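PDB 4W4T: MxaA from Stigmatella aurantiaca, which contributes to myxalamid biosynthesis as a PKS-NRPS megasynthase subunit, represented here by its terminal Rossmann-fold reductase domain, which binds NADPH. Local coordinates for residues R82-V87 / Q137-E142; P127-S132 / L174-R179. All coordinates share one frame; numbering follows the deposited sequence.

Interaction 1: R82-V87 / Q137-E142; sequences RIYCLV and QRLSEE
Tyr-84 reaches out from strand 82-87 to meet helix 133-142 at Glu-142 and Leu-139. The side chains of Tyr-84 and Glu-142 cross at about a right angle: OE1 of Glu-142 arrives obliquely at the outer end of the ring, 3.3 Å from Tyr-84 OH and 3.6 Å from Tyr-84 CE2, with the carboxylate plane turned 58° from the ring. A water in the ring plane bridges them, 2.6 Å from Tyr-84 OH and donating to Glu-142 OE1 at 2.8 Å. Behind this end the packing is apolar, CD1 of Leu-139 lying 4.5 Å from Tyr-84 CD2. The contact belongs to the NADPH-binding Rossmann fold, where a helix packs over the parallel sheet; Val-118 and Val-120 of strand 117-121 and Thr-57 and Leu-59 of strand 57-61 also touch the tyrosine. With CG anti to the carbonyl carbon (chi1 -70°), the ring leans back along the strand, bringing its hydroxyl to Arg-82 and Glu-142. Arg-82 donates from NH2 to Tyr-84 OH at 2.6 Å, the oxygen tilted 22° from the guanidinium plane; a weak bond from NH1 joins it. The arginine probably polarises the phenol, while its NH2 remains 5.3 Å from Glu-142 OE1.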
# COMPACT_ATOMS: atom_id res chain seq x y z
N ARG A 82 -3.63 -39.55 10.69
CA ARG A 82 -4.71 -38.65 10.31
C ARG A 82 -4.17 -37.23 10.48
O ARG A 82 -3.52 -36.93 11.47
CB ARG A 82 -5.96 -38.90 11.17
CG ARG A 82 -6.58 -40.27 10.90
CD ARG A 82 -7.92 -40.46 11.57
NE ARG A 82 -7.81 -40.38 13.02
CZ ARG A 82 -8.35 -39.41 13.75
NH1 ARG A 82 -9.05 -38.45 13.16
NH2 ARG A 82 -8.19 -39.41 15.07
N ILE A 83 -4.42 -36.38 9.49
CA ILE A 83 -3.87 -35.03 9.51
C ILE A 83 -4.94 -34.02 9.87
O ILE A 83 -5.76 -33.63 9.03
CB ILE A 83 -3.24 -34.62 8.14
CG1 ILE A 83 -2.38 -35.74 7.55
CG2 ILE A 83 -2.45 -33.30 8.30
CD1 ILE A 83 -1.17 -36.14 8.39
N TYR A 84 -4.93 -33.59 11.13
CA TYR A 84 -5.81 -32.52 11.58
C TYR A 84 -5.31 -31.19 11.03
O TYR A 84 -4.15 -30.86 11.21
CB TYR A 84 -5.86 -32.47 13.11
CG TYR A 84 -6.58 -33.64 13.74
CD1 TYR A 84 -6.00 -34.91 13.79
CD2 TYR A 84 -7.84 -33.48 14.29
CE1 TYR A 84 -6.67 -35.98 14.37
CE2 TYR A 84 -8.52 -34.55 14.88
CZ TYR A 84 -7.93 -35.79 14.91
OH TYR A 84 -8.61 -36.83 15.50
N CYS A 85 -6.20 -30.45 10.37
CA CYS A 85 -5.84 -29.18 9.76
C CYS A 85 -6.61 -28.00 10.31
O CYS A 85 -7.81 -27.88 10.10
CB CYS A 85 -6.05 -29.25 8.25
SG CYS A 85 -4.99 -30.46 7.45
N LEU A 86 -5.91 -27.10 10.99
CA LEU A 86 -6.54 -25.91 11.54
C LEU A 86 -6.99 -25.00 10.41
O LEU A 86 -6.21 -24.67 9.52
CB LEU A 86 -5.57 -25.18 12.47
CG LEU A 86 -6.16 -24.05 13.32
CD1 LEU A 86 -7.00 -24.63 14.45
CD2 LEU A 86 -5.04 -23.19 13.86
N VAL A 87 -8.26 -24.59 10.42
CA VAL A 87 -8.80 -23.79 9.33
C VAL A 87 -9.94 -22.90 9.81
O VAL A 87 -10.82 -23.35 10.56
CB VAL A 87 -9.29 -24.70 8.17
CG1 VAL A 87 -10.35 -25.71 8.67
CG2 VAL A 87 -9.84 -23.87 7.02
N GLN A 137 -8.85 -28.86 25.17
CA GLN A 137 -8.49 -30.01 25.97
C GLN A 137 -8.59 -31.29 25.14
O GLN A 137 -7.73 -32.16 25.23
CB GLN A 137 -9.40 -30.11 27.22
CG GLN A 137 -9.18 -31.40 27.99
CD GLN A 137 -7.78 -31.55 28.54
OE1 GLN A 137 -7.12 -30.58 28.87
NE2 GLN A 137 -7.31 -32.80 28.65
N ARG A 138 -9.63 -31.39 24.33
CA ARG A 138 -9.79 -32.58 23.48
C ARG A 138 -8.66 -32.68 22.46
O ARG A 138 -8.08 -33.76 22.26
CB ARG A 138 -11.14 -32.55 22.76
CG ARG A 138 -11.41 -33.78 21.90
CD ARG A 138 -12.88 -33.85 21.48
NE ARG A 138 -13.26 -32.80 20.54
CZ ARG A 138 -13.97 -31.70 20.84
NH1 ARG A 138 -14.39 -31.48 22.09
NH2 ARG A 138 -14.25 -30.82 19.89
N LEU A 139 -8.33 -31.56 21.83
CA LEU A 139 -7.25 -31.55 20.85
C LEU A 139 -5.93 -31.94 21.53
O LEU A 139 -5.11 -32.65 20.95
CB LEU A 139 -7.13 -30.18 20.18
CG LEU A 139 -6.28 -30.08 18.92
CD1 LEU A 139 -6.91 -30.87 17.79
CD2 LEU A 139 -6.08 -28.61 18.51
N SER A 140 -5.76 -31.51 22.78
CA SER A 140 -4.56 -31.80 23.55
C SER A 140 -4.42 -33.29 23.90
O SER A 140 -3.35 -33.73 24.31
CB SER A 140 -4.53 -30.99 24.85
OG SER A 140 -5.25 -31.66 25.89
N GLU A 141 -5.52 -34.03 23.77
CA GLU A 141 -5.51 -35.47 24.02
C GLU A 141 -5.26 -36.25 22.73
O GLU A 141 -4.70 -37.35 22.75
CB GLU A 141 -6.83 -35.92 24.66
CG GLU A 141 -7.07 -35.38 26.05
CD GLU A 141 -8.54 -35.43 26.46
OE1 GLU A 141 -9.38 -35.88 25.64
OE2 GLU A 141 -8.84 -35.00 27.59
N GLU A 142 -5.69 -35.68 21.61
CA GLU A 142 -5.74 -36.42 20.35
C GLU A 142 -4.46 -36.34 19.51
O GLU A 142 -4.08 -37.32 18.86
CB GLU A 142 -6.94 -35.92 19.55
CG GLU A 142 -8.27 -36.24 20.25
CD GLU A 142 -9.50 -36.05 19.37
OE1 GLU A 142 -9.40 -35.38 18.32
OE2 GLU A 142 -10.56 -36.59 19.73
O HOH W 1 -11.06 -36.54 16.45

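Interaction 2: P127-S132 / L174-R179; sequences PLLGLS and LRLATR. With ACT (acetate ion), chain C.
Leu-129 and Leu-176 form the buried side of this contact, CD1 of the first meeting CD2 of the second at 4.2 Å. Leu-129 also packs on Ile-124, an NADPH-binding residue, and on Ile-173 of helix 159-177. Loop 127-132 doubles back here through three residues with positive phi, Leu-128 to Gly-130, and Gly-130 N bonds to Pro-127 O at 2.9 Å.

The solvent side is less buried and mixed: leucine, arginine chain and a bound ion. Leu-128 lays CD2 against the aliphatic CD of Arg-175 at 4.0 Å, and an acetate, probably from the crystallisation liquor, fills the angle between them, its CH3 3.6 Å from Arg-175 CD and its C 3.6 Å from Leu-128 CD2. Arg-175 turns its guanidinium to a salt bridge with Glu-172, which also accepts from Leu-128 N. Arg-179, bent at chi2 and chi3 (71° and 54°), brings its guanidinium edge to the ion, NH1 donating to OXT of the acetate at 3.0 Å, near the guanidinium plane and fairly straight (162°). Were Arg-179 an alanine, OXT of the acetate would probably lose its charged N-H donor, leaving the ion held mainly by contacts with Leu-128 and Arg-175. Ser-132 ends the loop as N-cap of helix 133-142; loop 127-132 lies in the connection from strand 117-121 to that helix in the Rossmann fold, beside the NADPH site.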
# COMPACT_ATOMS: atom_id res chain seq x y z
N PRO A 127 -6.71 -16.88 21.08
CA PRO A 127 -6.35 -17.74 22.22
C PRO A 127 -6.79 -19.17 21.98
O PRO A 127 -7.88 -19.38 21.44
CB PRO A 127 -7.13 -17.12 23.40
CG PRO A 127 -7.33 -15.70 23.02
CD PRO A 127 -7.41 -15.65 21.51
N LEU A 128 -5.96 -20.13 22.38
CA LEU A 128 -6.28 -21.54 22.21
C LEU A 128 -6.59 -21.89 20.75
O LEU A 128 -7.33 -22.83 20.48
CB LEU A 128 -7.47 -21.92 23.10
CG LEU A 128 -7.37 -21.60 24.60
CD1 LEU A 128 -8.58 -22.19 25.34
CD2 LEU A 128 -6.07 -22.11 25.21
N LEU A 129 -6.01 -21.13 19.82
CA LEU A 129 -6.22 -21.35 18.39
C LEU A 129 -7.69 -21.20 18.01
O LEU A 129 -8.15 -21.78 17.03
CB LEU A 129 -5.73 -22.75 17.99
CG LEU A 129 -4.36 -23.14 18.50
CD1 LEU A 129 -4.06 -24.61 18.20
CD2 LEU A 129 -3.29 -22.22 17.88
N GLY A 130 -8.44 -20.42 18.79
CA GLY A 130 -9.83 -20.17 18.49
C GLY A 130 -10.77 -21.23 19.04
O GLY A 130 -11.98 -21.17 18.82
N LEU A 131 -10.23 -22.18 19.79
CA LEU A 131 -11.02 -23.28 20.33
C LEU A 131 -11.57 -22.92 21.71
O LEU A 131 -11.00 -22.10 22.42
CB LEU A 131 -10.18 -24.56 20.45
CG LEU A 131 -9.43 -25.06 19.22
CD1 LEU A 131 -8.65 -26.34 19.56
CD2 LEU A 131 -10.40 -25.29 18.09
N SER A 132 -12.68 -23.55 22.09
CA SER A 132 -13.18 -23.46 23.46
C SER A 132 -12.25 -24.23 24.38
O SER A 132 -11.45 -25.05 23.91
CB SER A 132 -14.59 -24.03 23.55
OG SER A 132 -14.57 -25.44 23.38
N LEU A 174 2.62 -23.81 21.27
CA LEU A 174 3.49 -24.35 22.31
C LEU A 174 2.68 -24.79 23.52
O LEU A 174 3.00 -25.78 24.17
CB LEU A 174 4.55 -23.33 22.74
CG LEU A 174 5.57 -23.02 21.64
CD1 LEU A 174 6.47 -21.84 22.04
CD2 LEU A 174 6.41 -24.26 21.32
N ARG A 175 1.63 -24.04 23.82
CA ARG A 175 0.70 -24.42 24.88
C ARG A 175 0.07 -25.79 24.63
O ARG A 175 0.01 -26.64 25.51
CB ARG A 175 -0.39 -23.35 25.01
CG ARG A 175 -1.14 -23.39 26.30
CD ARG A 175 -2.23 -22.32 26.37
NE ARG A 175 -1.73 -20.95 26.15
CZ ARG A 175 -1.03 -20.26 27.05
NH1 ARG A 175 -0.70 -20.79 28.22
NH2 ARG A 175 -0.64 -19.02 26.77
N LEU A 176 -0.41 -26.00 23.41
CA LEU A 176 -1.01 -27.27 23.03
C LEU A 176 0.02 -28.40 23.09
O LEU A 176 -0.27 -29.52 23.53
CB LEU A 176 -1.62 -27.16 21.63
CG LEU A 176 -2.25 -28.43 21.05
CD1 LEU A 176 -3.52 -28.80 21.82
CD2 LEU A 176 -2.53 -28.28 19.57
N ALA A 177 1.24 -28.10 22.66
CA ALA A 177 2.31 -29.09 22.62
C ALA A 177 2.73 -29.53 24.02
O ALA A 177 3.37 -30.56 24.18
CB ALA A 177 3.51 -28.54 21.85
N THR A 178 2.37 -28.74 25.04
CA THR A 178 2.73 -29.09 26.40
C THR A 178 1.50 -29.38 27.27
O THR A 178 1.64 -29.56 28.48
CB THR A 178 3.56 -27.97 27.08
OG1 THR A 178 2.84 -26.73 27.01
CG2 THR A 178 4.92 -27.83 26.42
N ARG A 179 0.32 -29.43 26.66
CA ARG A 179 -0.92 -29.65 27.41
C ARG A 179 -1.30 -31.13 27.38
O ARG A 179 -1.41 -31.72 26.31
CB ARG A 179 -2.06 -28.81 26.83
CG ARG A 179 -3.41 -28.94 27.57
CD ARG A 179 -3.37 -28.28 28.94
NE ARG A 179 -2.94 -26.88 28.86
CZ ARG A 179 -3.74 -25.83 28.72
NH1 ARG A 179 -5.06 -25.96 28.63
NH2 ARG A 179 -3.21 -24.62 28.65
C ACT C . -6.17 -22.24 28.84
O ACT C . -6.96 -21.25 28.73
OXT ACT C . -6.59 -23.44 28.91
CH3 ACT C . -4.68 -21.99 28.92

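How the interactions relate
From the N terminus, strand 82-87 comes first, then loop 127-132, helix segment 137-142 and, last, segment 174-179. The contacts therefore cross: interaction 1 closes a loop of 49 residues that contains strand 117-121 and the first segment of interaction 2, whereas interaction 2 closes one of 41 residues that contains the second segment of interaction 1. Helix 133-142 is the shared middle piece. Leu-139 serves both contacts: one methyl faces the sheet, while CD2 lies 3.6 Å from Leu-131 CD1 and 3.7 Å from Leu-176 CD2. Sheet, loop and two helices are thus joined on one side of the Rossmann domain.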